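Local coordinates for protein 3-deoxy-manno-octulosonate cytidylyltransferase (Escherichia coli, PDB 1H7E) that activates the eight-carbon sugar KDO by joining it to CMP from CTP, with release of diphosphate, probably for bacterial lipopolysaccharide synthesis, at residues A[67-72]-A[81-86]; A[4-9]-A[47-52]. All blocks are in the same frame, centred on the assembly; numbering follows the deposited sequence.

Contact 1. Residues A[67-72]-A[81-86]; sequences IMTRND and VEVMHK
Ile67 leans on helix 76-86 through two of its methyls. CG2 touches CG2 of Val83 at 4.1 Å, while CG1, anti to the backbone N (chi1 175°), carries CD1 across to the aliphatic chain of Lys86, where CD lies 4.0 Å from it. Met68 points away from the helix at its CB and takes part through its carbonyl. Two waters donate to Met68 O and both accept from Lys86 NZ; one of them also donates to Glu82 OE2, 3.0 Å from the water oxygen, so the lysine and the glutamate are tied to the strand end through solvent. At Thr69, CG2 packs on Val83 CG2 at 3.9 Å, giving that valine methyl a second neighbour, and CB sits close beside Glu82 OE1. The direct polar link comes next: Arg70 N donates to Glu82 OE1 over 2.9 Å, nearly straight (164°) and onto the syn lone pair. Glu82 gets there with its chain extended, and the same OE1 is also hydrogen-bonded to His73 NE2; with the water on OE2, these bonds would probably limit the carboxylate's rotation. The Arg70 side chain folds back so that one face of its guanidinium lies against this carboxylate, offset toward the rim, the planes 16° apart, with NH1 4.0 Å from Glu82 CD. No guanidinium N-H points at OE2, so any attraction there is probably between the charges alone. The guanidinium instead uses NE for an in-plane salt bridge to OD1 of the poorly ordered Asp72 at 3.3 Å. Here the C-terminal end of a strand and the loop leaving it are pinned to the helix that follows, the first half of a beta-alpha-beta crossover in the Rossmann-like sheet of this GT-A clan cytidylyltransferase.

Contact 2. Residues A[4-9]-A[47-52]; sequences VIVIPA and WVATDD
The indole of Trp47 has Ile5 O at its edge, near the ring plane, while its NE1 bonds to Glu45 and the side chain also touches Ile67 and Val87. That same Ile5 O takes the Trp47 backbone N-H at 2.9 Å, beginning a parallel pairing in which Ile7 N then bonds to Trp47 O at 2.7 Å, Ala49 N to Ile7 O, and Ala9 N to Ala49 O. Of these, the Ala49 N-H comes from above the Ile7 carbonyl plane, 42° out of it. Val6 CG1 meets Ala49 CB at 3.9 Å on one face; off the other, Ala9 CB touches Val48 CG1 at 3.7 Å. At the end of strand 45-50, Thr50 OG1, anti to its backbone N (chi1 -173°), donates to Ala9 O over 2.9 Å and accepts from Asp52 N in an ST turn. A valine here would probably leave both Ala9 O and Asp52 N without this partner and let the turn before helix 53-61 shift. Helix 76-86 packs on the Val6 and Ala49 face, helices 29-38 and 53-61 on the Ile7 and Val48 face, and strand 91-94 continues the sheet beyond Val6.

Contact 2 closes before contact 1 opens along the chain, yet their centres lie about 9 Å apart, because strands 45-50 and 65-68 are neighbours in the seven-stranded mixed sheet. Probable hydrogen bonds join them: Ile67 N to Val48 O at 2.9 Å and Thr69 N to Thr50 O at 2.8 Å. Contact 2 pairs two strands within the sheet; contact 1 fastens the strand at its edge to helix 76-86, whose Val83 also reaches Ala49 of contact 2, CG2 to CB at 3.8 Å. That helix then leads to strand 91-94, beyond strand 3-8, so its crossover passes over both strands of contact 2 and lays the helix on their Val6 and Ala49 face.

Contact 1. Residues A[67-72]-A[81-86]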
loop_
_atom_site.group_PDB
_atom_site.type_symbol
_atom_site.label_atom_id
_atom_site.label_comp_id
_atom_site.label_asym_id
_atom_site.label_seq_id
_atom_site.Cartn_x
_atom_site.Cartn_y
_atom_site.Cartn_z
ATOM N N ILE A 67 16.213 29.418 11.799
ATOM C CA ILE A 67 16.751 28.658 12.918
ATOM C C ILE A 67 17.807 27.746 12.323
ATOM O O ILE A 67 17.571 27.091 11.304
ATOM C CB ILE A 67 15.654 27.861 13.671
ATOM C CG1 ILE A 67 16.285 26.992 14.763
ATOM C CG2 ILE A 67 14.827 27.028 12.695
ATOM C CD1 ILE A 67 15.301 26.451 15.742
ATOM N N MET A 68 19.017 27.826 12.870
ATOM C CA MET A 68 20.120 27.010 12.406
ATOM C C MET A 68 19.953 25.606 12.959
ATOM O O MET A 68 19.580 25.410 14.122
ATOM C CB MET A 68 21.453 27.599 12.852
ATOM C CG MET A 68 21.894 28.817 12.064
ATOM S SD MET A 68 22.489 28.419 10.409
ATOM C CE MET A 68 24.076 27.627 10.760
ATOM N N THR A 69 20.218 24.630 12.103
ATOM C CA THR A 69 20.085 23.229 12.470
ATOM C C THR A 69 21.380 22.533 12.083
ATOM O O THR A 69 22.234 23.137 11.450
ATOM C CB THR A 69 18.874 22.577 11.728
ATOM O OG1 THR A 69 19.022 22.751 10.312
ATOM C CG2 THR A 69 17.557 23.222 12.160
ATOM N N ARG A 70 21.553 21.286 12.501
ATOM C CA ARG A 70 22.762 20.547 12.156
ATOM C C ARG A 70 22.826 20.231 10.659
ATOM O O ARG A 70 21.793 20.120 9.991
ATOM C CB ARG A 70 22.853 19.257 12.968
ATOM C CG ARG A 70 23.037 19.512 14.449
ATOM C CD ARG A 70 23.435 18.252 15.178
ATOM N NE ARG A 70 22.393 17.237 15.096
ATOM C CZ ARG A 70 21.354 17.160 15.925
ATOM N NH1 ARG A 70 21.210 18.043 16.910
ATOM N NH2 ARG A 70 20.459 16.192 15.776
ATOM N N ASN A 71 24.043 20.150 10.123
ATOM C CA ASN A 71 24.241 19.832 8.708
ATOM C C ASN A 71 24.384 18.321 8.496
ATOM O O ASN A 71 24.293 17.840 7.361
ATOM C CB ASN A 71 25.456 20.583 8.135
ATOM C CG ASN A 71 26.703 20.452 9.009
ATOM O OD1 ASN A 71 27.163 21.433 9.598
ATOM N ND2 ASN A 71 27.258 19.244 9.087
ATOM N N ASP A 72 24.569 17.592 9.604
ATOM C CA ASP A 72 24.729 16.131 9.615
ATOM C C ASP A 72 23.409 15.339 9.531
ATOM O O ASP A 72 23.401 14.121 9.718
ATOM C CB ASP A 72 25.522 15.689 10.864
ATOM C CG ASP A 72 24.849 16.100 12.189
ATOM O OD1 ASP A 72 23.649 15.821 12.398
ATOM O OD2 ASP A 72 25.538 16.690 13.047
ATOM N N VAL A 81 12.695 17.370 13.465
ATOM C CA VAL A 81 12.707 16.885 14.854
ATOM C C VAL A 81 13.560 17.835 15.721
ATOM O O VAL A 81 13.176 18.196 16.844
ATOM C CB VAL A 81 13.231 15.409 14.942
ATOM C CG1 VAL A 81 13.530 15.008 16.380
ATOM C CG2 VAL A 81 12.176 14.453 14.374
ATOM N N GLU A 82 14.687 18.274 15.174
ATOM C CA GLU A 82 15.534 19.209 15.890
ATOM C C GLU A 82 14.789 20.534 16.105
ATOM O O GLU A 82 14.875 21.118 17.182
ATOM C CB GLU A 82 16.838 19.478 15.151
ATOM C CG GLU A 82 17.744 20.415 15.936
ATOM C CD GLU A 82 18.971 20.875 15.175
ATOM O OE1 GLU A 82 19.189 20.428 14.026
ATOM O OE2 GLU A 82 19.735 21.696 15.733
ATOM N N VAL A 83 14.074 21.011 15.084
ATOM C CA VAL A 83 13.324 22.256 15.210
ATOM C C VAL A 83 12.221 22.114 16.256
ATOM O O VAL A 83 11.957 23.041 17.031
ATOM C CB VAL A 83 12.677 22.690 13.849
ATOM C CG1 VAL A 83 11.724 23.876 14.065
ATOM C CG2 VAL A 83 13.762 23.060 12.851
ATOM N N MET A 84 11.575 20.951 16.271
ATOM C CA MET A 84 10.476 20.667 17.191
ATOM C C MET A 84 10.833 20.862 18.673
ATOM O O MET A 84 10.011 21.331 19.452
ATOM C CB MET A 84 9.948 19.245 16.946
ATOM C CG MET A 84 8.853 18.764 17.900
ATOM S SD MET A 84 9.504 17.959 19.391
ATOM C CE MET A 84 10.502 16.599 18.671
ATOM N N HIS A 85 12.040 20.471 19.059
ATOM C CA HIS A 85 12.474 20.628 20.456
ATOM C C HIS A 85 12.578 22.083 20.905
ATOM O O HIS A 85 12.356 22.390 22.079
ATOM C CB HIS A 85 13.816 19.960 20.668
ATOM C CG HIS A 85 13.734 18.476 20.716
ATOM N ND1 HIS A 85 12.964 17.806 21.642
ATOM C CD2 HIS A 85 14.332 17.529 19.961
ATOM C CE1 HIS A 85 13.094 16.505 21.452
ATOM N NE2 HIS A 85 13.917 16.310 20.438
ATOM N N LYS A 86 12.907 22.955 19.954
ATOM C CA LYS A 86 13.062 24.387 20.181
ATOM C C LYS A 86 11.847 25.249 19.906
ATOM O O LYS A 86 11.663 26.256 20.574
ATOM C CB LYS A 86 14.253 24.918 19.395
ATOM C CG LYS A 86 15.551 24.405 19.948
ATOM C CD LYS A 86 16.743 24.937 19.205
ATOM C CE LYS A 86 18.016 24.500 19.904
ATOM N NZ LYS A 86 19.190 25.075 19.225
HETATM O O HOH W 1 18.122 24.050 16.550
HETATM O O HOH W 2 19.433 26.733 16.887
#

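Contact 2. Residues A[4-9]-A[47-52]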
loop_
_atom_site.group_PDB
_atom_site.type_symbol
_atom_site.label_atom_id
_atom_site.label_comp_id
_atom_site.label_asym_id
_atom_site.label_seq_id
_atom_site.Cartn_x
_atom_site.Cartn_y
_atom_site.Cartn_z
ATOM N N VAL A 4 2.547 25.550 13.334
ATOM C CA VAL A 4 3.627 26.350 12.769
ATOM C C VAL A 4 4.076 25.742 11.439
ATOM O O VAL A 4 3.913 24.544 11.194
ATOM C CB VAL A 4 4.863 26.491 13.714
ATOM C CG1 VAL A 4 4.422 27.014 15.099
ATOM C CG2 VAL A 4 5.610 25.191 13.826
ATOM N N ILE A 5 4.570 26.582 10.553
ATOM C CA ILE A 5 5.066 26.110 9.271
ATOM C C ILE A 5 6.576 26.183 9.307
ATOM O O ILE A 5 7.139 27.198 9.713
ATOM C CB ILE A 5 4.558 26.963 8.096
ATOM C CG1 ILE A 5 3.076 26.691 7.865
ATOM C CG2 ILE A 5 5.395 26.703 6.843
ATOM C CD1 ILE A 5 2.449 27.614 6.852
ATOM N N VAL A 6 7.233 25.085 8.936
ATOM C CA VAL A 6 8.688 25.034 8.896
ATOM C C VAL A 6 9.096 24.795 7.449
ATOM O O VAL A 6 8.581 23.887 6.786
ATOM C CB VAL A 6 9.268 23.908 9.799
ATOM C CG1 VAL A 6 10.778 23.858 9.664
ATOM C CG2 VAL A 6 8.889 24.146 11.242
ATOM N N ILE A 7 9.990 25.633 6.943
ATOM C CA ILE A 7 10.462 25.529 5.576
ATOM C C ILE A 7 11.943 25.159 5.574
ATOM O O ILE A 7 12.787 25.977 5.935
ATOM C CB ILE A 7 10.313 26.877 4.828
ATOM C CG1 ILE A 7 8.858 27.352 4.846
ATOM C CG2 ILE A 7 10.817 26.749 3.378
ATOM C CD1 ILE A 7 8.719 28.823 4.499
ATOM N N PRO A 8 12.274 23.894 5.250
ATOM C CA PRO A 8 13.673 23.438 5.203
ATOM C C PRO A 8 14.310 24.121 3.997
ATOM O O PRO A 8 13.765 24.063 2.892
ATOM C CB PRO A 8 13.540 21.935 4.926
ATOM C CG PRO A 8 12.212 21.589 5.466
ATOM C CD PRO A 8 11.359 22.760 5.035
ATOM N N ALA A 9 15.447 24.771 4.189
ATOM C CA ALA A 9 16.085 25.466 3.083
ATOM C C ALA A 9 17.591 25.321 3.118
ATOM O O ALA A 9 18.288 26.175 3.666
ATOM C CB ALA A 9 15.698 26.947 3.093
ATOM N N TRP A 47 8.760 29.524 10.087
ATOM C CA TRP A 47 10.211 29.421 10.256
ATOM C C TRP A 47 10.941 28.779 9.090
ATOM O O TRP A 47 10.436 27.842 8.487
ATOM C CB TRP A 47 10.515 28.537 11.460
ATOM C CG TRP A 47 10.130 29.118 12.756
ATOM C CD1 TRP A 47 8.893 29.089 13.350
ATOM C CD2 TRP A 47 11.003 29.780 13.671
ATOM N NE1 TRP A 47 8.953 29.688 14.587
ATOM C CE2 TRP A 47 10.237 30.121 14.807
ATOM C CE3 TRP A 47 12.368 30.109 13.641
ATOM C CZ2 TRP A 47 10.790 30.782 15.911
ATOM C CZ3 TRP A 47 12.915 30.763 14.731
ATOM C CH2 TRP A 47 12.126 31.090 15.850
ATOM N N VAL A 48 12.172 29.215 8.846
ATOM C CA VAL A 48 13.023 28.633 7.812
ATOM C C VAL A 48 14.108 27.885 8.592
ATOM O O VAL A 48 14.764 28.466 9.469
ATOM C CB VAL A 48 13.689 29.702 6.916
ATOM C CG1 VAL A 48 14.681 29.053 5.973
ATOM C CG2 VAL A 48 12.644 30.463 6.125
ATOM N N ALA A 49 14.234 26.586 8.334
ATOM C CA ALA A 49 15.210 25.742 9.014
ATOM C C ALA A 49 16.362 25.546 8.041
ATOM O O ALA A 49 16.174 25.026 6.939
ATOM C CB ALA A 49 14.582 24.402 9.392
ATOM N N THR A 50 17.552 25.994 8.427
ATOM C CA THR A 50 18.690 25.883 7.541
ATOM C C THR A 50 19.947 25.453 8.253
ATOM O O THR A 50 20.009 25.454 9.483
ATOM C CB THR A 50 18.944 27.217 6.812
ATOM O OG1 THR A 50 19.966 27.042 5.828
ATOM C CG2 THR A 50 19.381 28.286 7.778
ATOM N N ASP A 51 20.927 25.027 7.462
ATOM C CA ASP A 51 22.224 24.596 7.978
ATOM C C ASP A 51 23.345 25.491 7.424
ATOM O O ASP A 51 24.527 25.258 7.701
ATOM C CB ASP A 51 22.495 23.111 7.644
ATOM C CG ASP A 51 22.482 22.806 6.137
ATOM O OD1 ASP A 51 22.139 23.689 5.322
ATOM O OD2 ASP A 51 22.816 21.655 5.766
ATOM N N ASP A 52 22.953 26.544 6.702
ATOM C CA ASP A 52 23.898 27.466 6.080
ATOM C C ASP A 52 23.663 28.931 6.477
ATOM O O ASP A 52 22.556 29.446 6.320
ATOM C CB ASP A 52 23.815 27.305 4.556
ATOM C CG ASP A 52 24.951 27.996 3.833
ATOM O OD1 ASP A 52 24.808 29.197 3.551
ATOM O OD2 ASP A 52 25.983 27.341 3.553
#